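Long-range contacts in blood group a-and b-cleaving endo-beta-galactosidase (Streptococcus pneumoniae, PDB 2YGL), which belongs to an enzyme that cleaves blood group A and B glycans, and probably binds such carbohydrates through its tandem CBM51 modules: residues T43-L48 and V162-K167; K82-I87 and F134-I139; I106-D111 and K144-K149; D256-N261 and D324-E329; T263-Y268 and V317-P322. All blocks are in the same frame, centred on the assembly; numbering follows the deposited sequence.

Contact 1: T43-L48 and V162-K167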
# COMPACT_ATOMS: atom_id res chain seq x y z
N THR A 43 -11.28 -34.45 -5.76
CA THR A 43 -12.52 -33.68 -5.68
C THR A 43 -12.30 -32.23 -5.24
O THR A 43 -11.61 -31.96 -4.25
CB THR A 43 -13.53 -34.36 -4.73
OG1 THR A 43 -13.67 -35.74 -5.11
CG2 THR A 43 -14.89 -33.68 -4.77
N LYS A 44 -12.87 -31.30 -6.01
CA LYS A 44 -12.78 -29.87 -5.71
C LYS A 44 -13.86 -29.43 -4.73
O LYS A 44 -14.91 -30.07 -4.63
CB LYS A 44 -12.91 -29.04 -7.00
CG LYS A 44 -11.76 -29.19 -7.99
CD LYS A 44 -12.01 -28.34 -9.24
CE LYS A 44 -10.94 -28.55 -10.30
NZ LYS A 44 -9.64 -27.93 -9.93
N ILE A 45 -13.58 -28.34 -4.01
CA ILE A 45 -14.57 -27.69 -3.15
C ILE A 45 -15.76 -27.24 -4.01
O ILE A 45 -15.58 -26.62 -5.06
CB ILE A 45 -13.95 -26.47 -2.42
CG1 ILE A 45 -12.95 -26.94 -1.36
CG2 ILE A 45 -15.04 -25.59 -1.79
CD1 ILE A 45 -11.99 -25.87 -0.88
N SER A 46 -16.97 -27.58 -3.56
CA SER A 46 -18.17 -27.15 -4.26
C SER A 46 -19.30 -26.77 -3.32
O SER A 46 -19.47 -27.38 -2.26
CB SER A 46 -18.64 -28.19 -5.28
OG SER A 46 -19.01 -29.41 -4.66
N LEU A 47 -20.06 -25.76 -3.72
CA LEU A 47 -21.17 -25.25 -2.92
C LEU A 47 -22.39 -25.02 -3.78
O LEU A 47 -22.29 -24.77 -4.99
CB LEU A 47 -20.78 -23.95 -2.22
CG LEU A 47 -19.88 -24.04 -0.99
CD1 LEU A 47 -19.46 -22.65 -0.51
CD2 LEU A 47 -20.57 -24.80 0.13
N LEU A 48 -23.56 -25.10 -3.14
CA LEU A 48 -24.81 -24.75 -3.77
C LEU A 48 -24.92 -23.23 -3.82
O LEU A 48 -24.85 -22.56 -2.78
CB LEU A 48 -25.97 -25.34 -2.96
CG LEU A 48 -27.31 -25.65 -3.64
CD1 LEU A 48 -27.15 -26.71 -4.72
CD2 LEU A 48 -28.30 -26.11 -2.59
N VAL A 162 -16.60 -25.38 4.27
CA VAL A 162 -15.62 -24.87 3.33
C VAL A 162 -15.65 -23.35 3.25
O VAL A 162 -16.73 -22.73 3.21
CB VAL A 162 -15.75 -25.48 1.91
CG1 VAL A 162 -15.24 -26.91 1.89
CG2 VAL A 162 -17.19 -25.39 1.39
N PHE A 163 -14.46 -22.76 3.25
CA PHE A 163 -14.29 -21.35 2.98
C PHE A 163 -13.82 -21.28 1.52
O PHE A 163 -12.63 -21.18 1.24
CB PHE A 163 -13.27 -20.74 3.95
CG PHE A 163 -13.67 -20.87 5.41
CD1 PHE A 163 -13.39 -22.03 6.13
CD2 PHE A 163 -14.33 -19.82 6.06
CE1 PHE A 163 -13.76 -22.15 7.48
CE2 PHE A 163 -14.71 -19.94 7.41
CZ PHE A 163 -14.42 -21.10 8.11
N ALA A 164 -14.79 -21.37 0.61
CA ALA A 164 -14.52 -21.43 -0.83
C ALA A 164 -14.02 -20.10 -1.37
O ALA A 164 -14.59 -19.04 -1.06
CB ALA A 164 -15.77 -21.87 -1.58
N ASP A 165 -12.95 -20.17 -2.17
CA ASP A 165 -12.34 -18.99 -2.81
C ASP A 165 -11.75 -17.99 -1.80
O ASP A 165 -11.57 -16.81 -2.11
CB ASP A 165 -13.33 -18.31 -3.76
CG ASP A 165 -12.65 -17.39 -4.76
OD1 ASP A 165 -11.69 -17.83 -5.41
OD2 ASP A 165 -13.09 -16.23 -4.89
N ALA A 166 -11.42 -18.48 -0.60
CA ALA A 166 -10.95 -17.64 0.50
C ALA A 166 -9.67 -16.87 0.13
O ALA A 166 -8.63 -17.47 -0.15
CB ALA A 166 -10.73 -18.47 1.76
N LYS A 167 -9.78 -15.54 0.13
CA LYS A 167 -8.69 -14.68 -0.32
C LYS A 167 -8.56 -13.39 0.49
O LYS A 167 -9.55 -12.88 1.02
CB LYS A 167 -8.86 -14.33 -1.81
CG LYS A 167 -10.14 -13.54 -2.13
CD LYS A 167 -10.21 -13.09 -3.58
CE LYS A 167 -10.69 -14.21 -4.48
NZ LYS A 167 -11.26 -13.69 -5.76

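Contact 2: K82-I87 and F134-I139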
# COMPACT_ATOMS: atom_id res chain seq x y z
N LYS A 82 -9.12 -6.17 2.42
CA LYS A 82 -10.38 -6.92 2.41
C LYS A 82 -10.15 -8.42 2.55
O LYS A 82 -9.11 -8.95 2.15
CB LYS A 82 -11.16 -6.65 1.12
CG LYS A 82 -11.75 -5.24 1.00
CD LYS A 82 -12.18 -4.93 -0.43
CE LYS A 82 -13.65 -5.23 -0.66
NZ LYS A 82 -14.53 -4.14 -0.14
N PHE A 83 -11.14 -9.09 3.12
CA PHE A 83 -11.20 -10.55 3.11
C PHE A 83 -12.50 -10.98 2.43
O PHE A 83 -13.58 -10.48 2.76
CB PHE A 83 -11.13 -11.12 4.53
CG PHE A 83 -11.43 -12.60 4.60
CD1 PHE A 83 -10.51 -13.54 4.15
CD2 PHE A 83 -12.64 -13.04 5.13
CE1 PHE A 83 -10.79 -14.90 4.21
CE2 PHE A 83 -12.94 -14.40 5.20
CZ PHE A 83 -12.01 -15.33 4.74
N GLU A 84 -12.39 -11.89 1.47
CA GLU A 84 -13.55 -12.38 0.74
C GLU A 84 -13.56 -13.90 0.60
O GLU A 84 -12.53 -14.51 0.32
CB GLU A 84 -13.66 -11.70 -0.63
CG GLU A 84 -14.01 -10.21 -0.53
CD GLU A 84 -14.27 -9.55 -1.86
OE1 GLU A 84 -13.89 -10.11 -2.91
OE2 GLU A 84 -14.86 -8.45 -1.86
N THR A 85 -14.74 -14.49 0.80
CA THR A 85 -14.93 -15.94 0.71
C THR A 85 -16.41 -16.31 0.60
O THR A 85 -17.29 -15.53 0.99
CB THR A 85 -14.30 -16.70 1.91
OG1 THR A 85 -14.22 -18.10 1.62
CG2 THR A 85 -15.10 -16.49 3.19
N TYR A 86 -16.68 -17.49 0.06
CA TYR A 86 -18.00 -18.10 0.09
C TYR A 86 -18.00 -19.19 1.16
O TYR A 86 -17.06 -19.98 1.23
CB TYR A 86 -18.36 -18.72 -1.26
CG TYR A 86 -18.51 -17.72 -2.39
CD1 TYR A 86 -17.39 -17.31 -3.13
CD2 TYR A 86 -19.75 -17.20 -2.73
CE1 TYR A 86 -17.52 -16.40 -4.17
CE2 TYR A 86 -19.89 -16.28 -3.78
CZ TYR A 86 -18.77 -15.89 -4.49
OH TYR A 86 -18.88 -14.99 -5.52
N ILE A 87 -19.04 -19.21 1.99
CA ILE A 87 -19.14 -20.23 3.04
C ILE A 87 -20.38 -21.10 2.90
O ILE A 87 -21.41 -20.66 2.40
CB ILE A 87 -19.10 -19.61 4.48
CG1 ILE A 87 -20.16 -18.52 4.64
CG2 ILE A 87 -17.70 -19.11 4.80
CD1 ILE A 87 -20.46 -18.14 6.09
N PHE A 134 -21.81 -15.23 0.79
CA PHE A 134 -20.60 -14.51 0.40
C PHE A 134 -20.20 -13.52 1.49
O PHE A 134 -21.02 -12.71 1.93
CB PHE A 134 -20.80 -13.78 -0.94
CG PHE A 134 -19.60 -12.99 -1.40
CD1 PHE A 134 -18.42 -13.62 -1.77
CD2 PHE A 134 -19.66 -11.60 -1.47
CE1 PHE A 134 -17.31 -12.89 -2.20
CE2 PHE A 134 -18.56 -10.85 -1.90
CZ PHE A 134 -17.38 -11.50 -2.27
N ILE A 135 -18.95 -13.60 1.92
CA ILE A 135 -18.41 -12.70 2.94
C ILE A 135 -17.47 -11.69 2.29
O ILE A 135 -16.58 -12.07 1.51
CB ILE A 135 -17.65 -13.46 4.06
CG1 ILE A 135 -18.55 -14.51 4.73
CG2 ILE A 135 -17.09 -12.49 5.10
CD1 ILE A 135 -17.80 -15.45 5.66
N SER A 136 -17.67 -10.42 2.60
CA SER A 136 -16.73 -9.36 2.23
C SER A 136 -16.60 -8.39 3.39
O SER A 136 -17.50 -7.60 3.66
CB SER A 136 -17.19 -8.65 0.96
OG SER A 136 -16.15 -7.83 0.44
N VAL A 137 -15.47 -8.47 4.10
CA VAL A 137 -15.21 -7.62 5.25
C VAL A 137 -13.96 -6.76 5.07
O VAL A 137 -12.99 -7.20 4.46
CB VAL A 137 -15.11 -8.42 6.59
CG1 VAL A 137 -16.47 -8.93 7.02
CG2 VAL A 137 -14.09 -9.56 6.47
N THR A 138 -14.02 -5.54 5.60
CA THR A 138 -12.87 -4.63 5.59
C THR A 138 -11.89 -5.04 6.68
O THR A 138 -12.29 -5.39 7.79
CB THR A 138 -13.31 -3.16 5.79
OG1 THR A 138 -14.42 -2.86 4.93
CG2 THR A 138 -12.17 -2.20 5.48
N ILE A 139 -10.60 -5.01 6.35
CA ILE A 139 -9.54 -5.29 7.30
C ILE A 139 -8.92 -3.96 7.75
O ILE A 139 -8.51 -3.16 6.91
CB ILE A 139 -8.47 -6.24 6.70
CG1 ILE A 139 -9.04 -7.65 6.56
CG2 ILE A 139 -7.20 -6.26 7.54
CD1 ILE A 139 -8.23 -8.57 5.68

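Contact 3: I106-D111 and K144-K149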
# COMPACT_ATOMS: atom_id res chain seq x y z
N ILE A 106 -20.94 -19.80 11.57
CA ILE A 106 -19.61 -19.53 11.03
C ILE A 106 -19.28 -18.06 11.28
O ILE A 106 -20.09 -17.17 10.99
CB ILE A 106 -19.50 -19.85 9.51
CG1 ILE A 106 -19.74 -21.34 9.26
CG2 ILE A 106 -18.12 -19.44 8.97
CD1 ILE A 106 -19.95 -21.71 7.79
N GLU A 107 -18.10 -17.80 11.84
CA GLU A 107 -17.66 -16.44 12.13
C GLU A 107 -16.30 -16.13 11.54
O GLU A 107 -15.47 -17.02 11.35
CB GLU A 107 -17.61 -16.20 13.64
CG GLU A 107 -18.97 -16.17 14.34
CD GLU A 107 -18.85 -16.09 15.85
OE1 GLU A 107 -17.73 -16.27 16.39
OE2 GLU A 107 -19.88 -15.85 16.51
N ILE A 108 -16.08 -14.85 11.25
CA ILE A 108 -14.76 -14.33 10.93
C ILE A 108 -14.38 -13.32 12.00
O ILE A 108 -15.16 -12.41 12.32
CB ILE A 108 -14.69 -13.70 9.51
CG1 ILE A 108 -15.16 -14.69 8.43
CG2 ILE A 108 -13.28 -13.17 9.21
CD1 ILE A 108 -14.31 -15.97 8.30
N GLU A 109 -13.19 -13.50 12.56
CA GLU A 109 -12.71 -12.69 13.67
C GLU A 109 -11.37 -12.06 13.31
O GLU A 109 -10.49 -12.73 12.76
CB GLU A 109 -12.57 -13.57 14.91
CG GLU A 109 -12.20 -12.85 16.20
CD GLU A 109 -12.22 -13.77 17.41
OE1 GLU A 109 -13.30 -14.32 17.73
OE2 GLU A 109 -11.16 -13.95 18.04
N ILE A 110 -11.22 -10.77 13.62
CA ILE A 110 -9.94 -10.07 13.46
C ILE A 110 -9.54 -9.44 14.79
O ILE A 110 -10.27 -8.59 15.32
CB ILE A 110 -9.98 -8.99 12.34
CG1 ILE A 110 -10.29 -9.63 10.98
CG2 ILE A 110 -8.66 -8.22 12.29
CD1 ILE A 110 -10.65 -8.63 9.89
N ASP A 111 -8.40 -9.87 15.31
CA ASP A 111 -7.83 -9.36 16.57
C ASP A 111 -8.84 -9.30 17.72
O ASP A 111 -8.93 -8.29 18.43
CB ASP A 111 -7.17 -7.99 16.35
CG ASP A 111 -6.04 -8.03 15.32
OD1 ASP A 111 -5.32 -9.05 15.25
OD2 ASP A 111 -5.88 -7.04 14.59
N LYS A 144 -3.54 -7.71 12.76
CA LYS A 144 -2.45 -8.67 12.97
C LYS A 144 -2.88 -10.13 12.75
O LYS A 144 -2.09 -10.94 12.27
CB LYS A 144 -1.86 -8.51 14.38
CG LYS A 144 -1.03 -7.24 14.56
CD LYS A 144 -0.68 -7.00 16.02
CE LYS A 144 0.22 -5.78 16.19
NZ LYS A 144 -0.44 -4.51 15.73
N LYS A 145 -4.12 -10.44 13.11
CA LYS A 145 -4.60 -11.83 13.11
C LYS A 145 -6.03 -11.95 12.60
O LYS A 145 -6.94 -11.28 13.10
CB LYS A 145 -4.50 -12.40 14.53
CG LYS A 145 -4.69 -13.90 14.64
CD LYS A 145 -4.77 -14.31 16.10
CE LYS A 145 -4.59 -15.80 16.27
NZ LYS A 145 -4.47 -16.17 17.71
N ILE A 146 -6.22 -12.80 11.59
CA ILE A 146 -7.56 -13.12 11.10
C ILE A 146 -7.89 -14.59 11.38
O ILE A 146 -7.05 -15.48 11.15
CB ILE A 146 -7.76 -12.74 9.60
CG1 ILE A 146 -9.24 -12.88 9.19
CG2 ILE A 146 -6.82 -13.54 8.68
CD1 ILE A 146 -9.61 -12.19 7.89
N SER A 147 -9.09 -14.84 11.88
CA SER A 147 -9.51 -16.17 12.29
C SER A 147 -10.78 -16.65 11.60
O SER A 147 -11.79 -15.93 11.56
CB SER A 147 -9.69 -16.24 13.81
OG SER A 147 -8.44 -16.33 14.46
N LEU A 148 -10.71 -17.86 11.06
CA LEU A 148 -11.84 -18.53 10.44
C LEU A 148 -12.43 -19.52 11.45
O LEU A 148 -11.79 -20.52 11.79
CB LEU A 148 -11.40 -19.25 9.16
CG LEU A 148 -11.31 -18.49 7.83
CD1 LEU A 148 -10.53 -17.18 7.92
CD2 LEU A 148 -10.72 -19.39 6.75
N LYS A 149 -13.64 -19.23 11.91
CA LYS A 149 -14.27 -20.00 12.99
C LYS A 149 -15.54 -20.69 12.52
O LYS A 149 -16.37 -20.08 11.85
CB LYS A 149 -14.59 -19.08 14.18
CG LYS A 149 -13.38 -18.37 14.78
CD LYS A 149 -13.80 -17.21 15.69
CE LYS A 149 -14.27 -17.69 17.05
NZ LYS A 149 -14.80 -16.56 17.87

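Contact 4: D256-N261 and D324-E329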
# COMPACT_ATOMS: atom_id res chain seq x y z
N ASP A 256 3.85 22.11 -17.60
CA ASP A 256 2.53 21.95 -18.18
C ASP A 256 2.18 20.46 -18.15
O ASP A 256 2.74 19.67 -18.92
CB ASP A 256 2.50 22.49 -19.62
CG ASP A 256 1.15 22.32 -20.30
OD1 ASP A 256 0.15 21.97 -19.64
OD2 ASP A 256 1.09 22.55 -21.53
N VAL A 257 1.28 20.10 -17.24
CA VAL A 257 0.87 18.70 -17.08
C VAL A 257 -0.54 18.42 -17.61
O VAL A 257 -1.15 17.40 -17.29
CB VAL A 257 1.00 18.22 -15.60
CG1 VAL A 257 2.46 18.20 -15.16
CG2 VAL A 257 0.15 19.08 -14.65
N SER A 258 -1.04 19.34 -18.44
CA SER A 258 -2.39 19.24 -19.02
C SER A 258 -2.58 17.99 -19.87
O SER A 258 -3.68 17.45 -19.96
CB SER A 258 -2.70 20.48 -19.85
OG SER A 258 -1.82 20.59 -20.95
N GLY A 259 -1.49 17.53 -20.50
CA GLY A 259 -1.54 16.36 -21.38
C GLY A 259 -1.49 15.01 -20.68
O GLY A 259 -1.46 13.97 -21.34
N ALA A 260 -1.47 15.01 -19.35
CA ALA A 260 -1.38 13.76 -18.59
C ALA A 260 -2.18 13.78 -17.29
O ALA A 260 -2.47 14.85 -16.74
CB ALA A 260 0.08 13.40 -18.30
N ASN A 261 -2.52 12.59 -16.81
CA ASN A 261 -3.26 12.42 -15.57
C ASN A 261 -2.31 12.24 -14.38
O ASN A 261 -2.23 11.16 -13.78
CB ASN A 261 -4.22 11.24 -15.72
CG ASN A 261 -5.08 11.01 -14.49
OD1 ASN A 261 -5.44 11.96 -13.78
ND2 ASN A 261 -5.41 9.76 -14.23
N ASP A 324 -7.31 16.70 -12.95
CA ASP A 324 -7.44 17.76 -13.97
C ASP A 324 -6.51 18.97 -13.80
O ASP A 324 -6.81 20.06 -14.31
CB ASP A 324 -8.91 18.21 -14.12
CG ASP A 324 -9.83 17.09 -14.57
OD1 ASP A 324 -9.40 16.21 -15.35
OD2 ASP A 324 -11.01 17.09 -14.15
N THR A 325 -5.39 18.79 -13.12
CA THR A 325 -4.39 19.86 -12.94
C THR A 325 -3.73 20.20 -14.28
O THR A 325 -3.31 19.30 -15.02
CB THR A 325 -3.32 19.48 -11.88
OG1 THR A 325 -3.94 19.35 -10.59
CG2 THR A 325 -2.23 20.55 -11.79
N GLN A 326 -3.65 21.49 -14.58
CA GLN A 326 -3.08 21.98 -15.84
C GLN A 326 -1.61 22.35 -15.68
O GLN A 326 -0.79 22.10 -16.57
CB GLN A 326 -3.86 23.19 -16.36
CG GLN A 326 -5.36 22.93 -16.59
CD GLN A 326 -5.61 21.77 -17.54
OE1 GLN A 326 -6.01 20.69 -17.12
NE2 GLN A 326 -5.37 21.99 -18.82
N THR A 327 -1.29 22.96 -14.54
CA THR A 327 0.02 23.54 -14.29
C THR A 327 0.53 23.17 -12.90
O THR A 327 -0.20 23.27 -11.91
CB THR A 327 -0.03 25.09 -14.44
OG1 THR A 327 -0.48 25.42 -15.76
CG2 THR A 327 1.33 25.72 -14.20
N ILE A 328 1.78 22.73 -12.84
CA ILE A 328 2.46 22.52 -11.56
C ILE A 328 3.69 23.43 -11.49
O ILE A 328 4.51 23.44 -12.40
CB ILE A 328 2.85 21.03 -11.33
CG1 ILE A 328 1.59 20.17 -11.16
CG2 ILE A 328 3.78 20.89 -10.10
CD1 ILE A 328 1.83 18.67 -11.21
N GLU A 329 3.78 24.20 -10.41
CA GLU A 329 4.93 25.07 -10.15
C GLU A 329 5.65 24.66 -8.87
O GLU A 329 5.01 24.36 -7.85
CB GLU A 329 4.49 26.53 -10.06
CG GLU A 329 4.12 27.16 -11.40
CD GLU A 329 3.36 28.47 -11.23
OE1 GLU A 329 2.29 28.47 -10.59
OE2 GLU A 329 3.83 29.49 -11.77
O HOH W 1 -5.92 14.51 -13.92

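Contact 5: T263-Y268 and V317-P322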
# COMPACT_ATOMS: atom_id res chain seq x y z
N THR A 263 -0.97 12.36 -10.76
CA THR A 263 -1.67 12.18 -9.49
C THR A 263 -0.80 12.41 -8.25
O THR A 263 -1.32 12.55 -7.15
CB THR A 263 -2.29 10.77 -9.38
OG1 THR A 263 -1.26 9.79 -9.55
CG2 THR A 263 -3.37 10.57 -10.43
N ARG A 264 0.52 12.46 -8.44
CA ARG A 264 1.44 12.45 -7.30
C ARG A 264 2.79 13.09 -7.64
O ARG A 264 3.30 12.92 -8.75
CB ARG A 264 1.65 11.00 -6.85
CG ARG A 264 2.07 10.80 -5.40
CD ARG A 264 2.14 9.31 -5.10
NE ARG A 264 2.76 9.01 -3.81
CZ ARG A 264 3.18 7.80 -3.44
NH1 ARG A 264 3.05 6.76 -4.26
NH2 ARG A 264 3.73 7.62 -2.25
N PHE A 265 3.34 13.84 -6.69
CA PHE A 265 4.68 14.40 -6.81
C PHE A 265 5.55 13.93 -5.64
O PHE A 265 5.16 14.10 -4.48
CB PHE A 265 4.64 15.93 -6.89
CG PHE A 265 5.99 16.59 -6.76
CD1 PHE A 265 6.92 16.53 -7.80
CD2 PHE A 265 6.33 17.27 -5.59
CE1 PHE A 265 8.16 17.14 -7.68
CE2 PHE A 265 7.58 17.88 -5.46
CZ PHE A 265 8.49 17.81 -6.51
N ILE A 266 6.70 13.34 -5.95
CA ILE A 266 7.62 12.80 -4.94
C ILE A 266 9.01 13.39 -5.08
O ILE A 266 9.61 13.31 -6.15
CB ILE A 266 7.79 11.26 -5.05
CG1 ILE A 266 6.46 10.55 -5.36
CG2 ILE A 266 8.48 10.69 -3.80
CD1 ILE A 266 5.51 10.52 -4.21
N SER A 267 9.53 13.96 -3.99
CA SER A 267 10.91 14.47 -3.96
C SER A 267 11.41 14.71 -2.54
O SER A 267 10.66 15.16 -1.67
CB SER A 267 11.02 15.77 -4.75
OG SER A 267 12.38 16.17 -4.87
N TYR A 268 12.69 14.41 -2.32
CA TYR A 268 13.40 14.92 -1.16
C TYR A 268 13.86 16.34 -1.46
O TYR A 268 14.22 16.65 -2.59
CB TYR A 268 14.59 14.01 -0.80
CG TYR A 268 14.15 12.72 -0.16
CD1 TYR A 268 13.88 12.65 1.22
CD2 TYR A 268 13.97 11.57 -0.92
CE1 TYR A 268 13.46 11.46 1.81
CE2 TYR A 268 13.54 10.38 -0.34
CZ TYR A 268 13.29 10.34 1.02
OH TYR A 268 12.88 9.16 1.59
N VAL A 317 8.91 15.33 0.40
CA VAL A 317 7.67 15.91 -0.11
C VAL A 317 6.95 14.84 -0.91
O VAL A 317 7.47 14.33 -1.91
CB VAL A 317 7.94 17.15 -1.00
CG1 VAL A 317 6.63 17.66 -1.61
CG2 VAL A 317 8.60 18.26 -0.20
N ASP A 318 5.75 14.49 -0.45
CA ASP A 318 4.93 13.47 -1.10
C ASP A 318 3.49 13.95 -1.07
O ASP A 318 2.80 13.81 -0.06
CB ASP A 318 5.09 12.12 -0.38
CG ASP A 318 4.32 11.00 -1.06
OD1 ASP A 318 3.52 11.26 -1.99
OD2 ASP A 318 4.52 9.83 -0.66
N VAL A 319 3.04 14.52 -2.18
CA VAL A 319 1.75 15.20 -2.24
C VAL A 319 0.90 14.74 -3.43
O VAL A 319 1.43 14.54 -4.53
CB VAL A 319 1.92 16.76 -2.20
CG1 VAL A 319 2.70 17.27 -3.42
CG2 VAL A 319 0.58 17.47 -2.06
N GLU A 320 -0.40 14.58 -3.20
CA GLU A 320 -1.35 14.24 -4.25
C GLU A 320 -1.57 15.45 -5.16
O GLU A 320 -1.72 16.57 -4.68
CB GLU A 320 -2.69 13.80 -3.66
CG GLU A 320 -2.69 12.41 -3.05
CD GLU A 320 -4.07 11.97 -2.58
OE1 GLU A 320 -4.98 12.82 -2.44
OE2 GLU A 320 -4.26 10.75 -2.33
N ILE A 321 -1.59 15.20 -6.46
CA ILE A 321 -1.93 16.23 -7.44
C ILE A 321 -3.42 16.10 -7.76
O ILE A 321 -3.87 15.02 -8.14
CB ILE A 321 -1.09 16.09 -8.75
CG1 ILE A 321 0.42 16.02 -8.45
CG2 ILE A 321 -1.42 17.21 -9.73
CD1 ILE A 321 0.99 17.18 -7.64
N PRO A 322 -4.19 17.20 -7.58
CA PRO A 322 -5.63 17.13 -7.84
C PRO A 322 -5.94 16.76 -9.28
O PRO A 322 -5.23 17.18 -10.20
CB PRO A 322 -6.10 18.56 -7.54
CG PRO A 322 -5.06 19.12 -6.63
CD PRO A 322 -3.78 18.53 -7.12

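Contact 1: T43-L48 and V162-K167
I45 and L47 meet V162 and A164 with no flat group between them: F163, the one aromatic residue of the two segments, starts out away from 43-48 and its ring takes no part, and every touching atom is an aliphatic carbon. I45 and V162 slide past each other in opposite directions. CG2 of I45, anti to the backbone N, reaches both V162 CB (3.8 Å) and A164 CB (3.8 Å). L47 instead meets V162 tip to tip, its CD2 lying 3.7 Å from V162 CG2. V162 is forked, so CB and CG1 face I45 while CG2 meets L47; A164 offers a lone CB, touched by I45 CG2 and L47 CD1 alike. The axes of strands 45-48 and 162-164 cross at 91°, 7.9 Å apart at their closest, an orthogonal packing of separate sheets in this beta-sandwich module. A164 and D165 are the middle residues of a type II turn from F163 to A166, and the chain turns a corner at D165. Because all four touching residues are buried and apolar, the contact gains its stability from excluding water and close fit, not from directional bonds.

Contact 2: K82-I87 and F134-I139
F83 pairs with V137, and T85 with I135, through two bonds each, so the backbone polar atoms of these four residues satisfy one another. F83 N donates a hydrogen bond to V137 O (3.0 Å) and V137 N donates one to F83 O (3.1 Å); I135 N to T85 O is shorter, 2.7 Å, and nearly straight at 176°. S136 OG donates to E84 OE2 (2.7 Å) on the anti lone pair, away from the other oxygen; serine, short and polar, suits this solvent-facing side. The two strands, 82-87 and 134-138, are antiparallel neighbours in one sheet of the module's beta-sandwich. T85 OG1, anti to its backbone N at chi1 -166°, finds its partner in A164 O of the next strand over. On the side of E84 and S136, F134 CD1 lies over the centre of the Y86 ring, 3.6 Å from Y86 CZ, and Y86 also makes a cation-pi contact with K55. On the side facing the core, I135 CD1 rests against T85 CG2 and I87 CG2, both 3.8 Å away.

Contact 3: I106-D111 and K144-K149
K149 NZ sits between two carboxylates of the facing strand: E109 OE1 at 2.7 Å, met on its syn side, and E107 OE1 at 3.3 Å, a weak bond. The strands, 106-110 and 145-149, are antiparallel neighbours in the five-stranded sheet of the beta-sandwich module, and the E107 and E109 pairs with K149 and S147 are the hydrogen-bonded ones. A lysine is long enough to reach diagonally across them; its chain bends at chi3 (78°), which puts CE 3.6 Å from E109 OE1. The network extends outward, since E107 OE2 is held by R105 NE, while S147 OG is bonded to S72 OG of strand 69-74. On the other side of the sheet the residues are aliphatic, as befits a core. I108 and L148 lie side by side, CD1 of the first 3.9 Å from CG of the second, and I110 crosses I146. F83 and F163, from the opposing sheet, pack onto this surface. Where strand 106-110 ends, D111 adopts a backbone with positive phi, and its carboxylate receives two backbone N-H groups: K145 N approaches OD1 at 2.8 Å, while K144 N meets the syn lone pair of OD2 at 3.0 Å.

Contact 4: D256-N261 and D324-E329
D256 OD1, close by the backbone of Q326, is gripped by two donors of S258: the hydroxyl OG at 2.7 Å and the backbone N at 3.1 Å. Both come from the same face of the carboxylate plane, and the bond from N makes an Asx turn, for which aspartate is well suited. The Asx turn leads into the type I turn from V257 to A260. Across the contact, V257 N donates to Q326 O (3.0 Å) from above the carbonyl plane. V257 is buried, as are T325 and I328 that it meets; its CG2 lies 3.9 Å from I328 CD1 and 4.0 Å from T325 CG2, the valine and isoleucine crossing at about a right angle. Farther along, a water joins the segments, giving to N261 OD1 (2.6 Å) and accepting from D324 N (2.8 Å). T325 OG1 is bonded to P322 O, and D293 OD1 receives the N-H groups of Q326 and T327. The 256-261 segment leaves the end of strand 251-256, which flanks strand 327-334 in one sheet of the second beta-sandwich module; F350, on strand 343-352 of the other sheet, packs against V257 and I328.

Contact 5: T263-Y268 and V317-P322
R264 and D318 meet with guanidinium and carboxylate planes only 25° apart. The arginine presents its side, NE to D318 OD1 at 3.0 Å and NH2 to D318 OD2 at 2.8 Å, so one nitrogen serves each oxygen and both partners lie near the guanidinium plane. The arginine chain is extended from CG to NE and so reaches along to D318, its CG anti to the backbone N (chi1 -155°). D318 CG is likewise anti to its own N (chi1 -177°). The remaining nitrogen, NH1, is bonded to T174 OG1. On the other face of the pair of strands, F265 turns its ring so that V317 CG1 and V319 CG1 come to the edge, near the ring plane; V317 CG1 lies 4.0 Å from F265 CE2. I321 covers the base of the phenylalanine, CD1 being 3.9 Å from F265 CB. Large apolar side chains suit F265, V317 and I321, all three of which are buried. The antiparallel backbone pairs F265 with V319 and S267 with V317, and I321 N reaches T263 O (2.8 Å) from above the carbonyl plane. T263 and R264 together oppose M351 in a classic beta bulge. Strand 262-271 lies between strands 315-320 and 343-352 in its sheet, with I297 and Y298 of strand 295-299 against the valine-bearing face and L182 of helix 179-184 against I266.

Contacts 1, 2 and 3 belong to the first carbohydrate-binding module, contacts 4 and 5 to the second. In the first, contacts 2 and 3 lie in facing sheets with centres 11 Å apart, and F83 CE2 meets I108 CD1 at 3.7 Å. Contact 1 touches both: A164 N probably bonds Y86 O, and F163 packs on L148. In the second module I328 CD1 of contact 4 touches I321 CG2 of contact 5 at 3.9 Å. Among these contacts, the closest pair across the two modules is 2 and 5, nearest atoms about 17 Å apart. The calcium ion, held by V102, A152, H155 and D159, lies about 10 Å from the I106 side chain of contact 3.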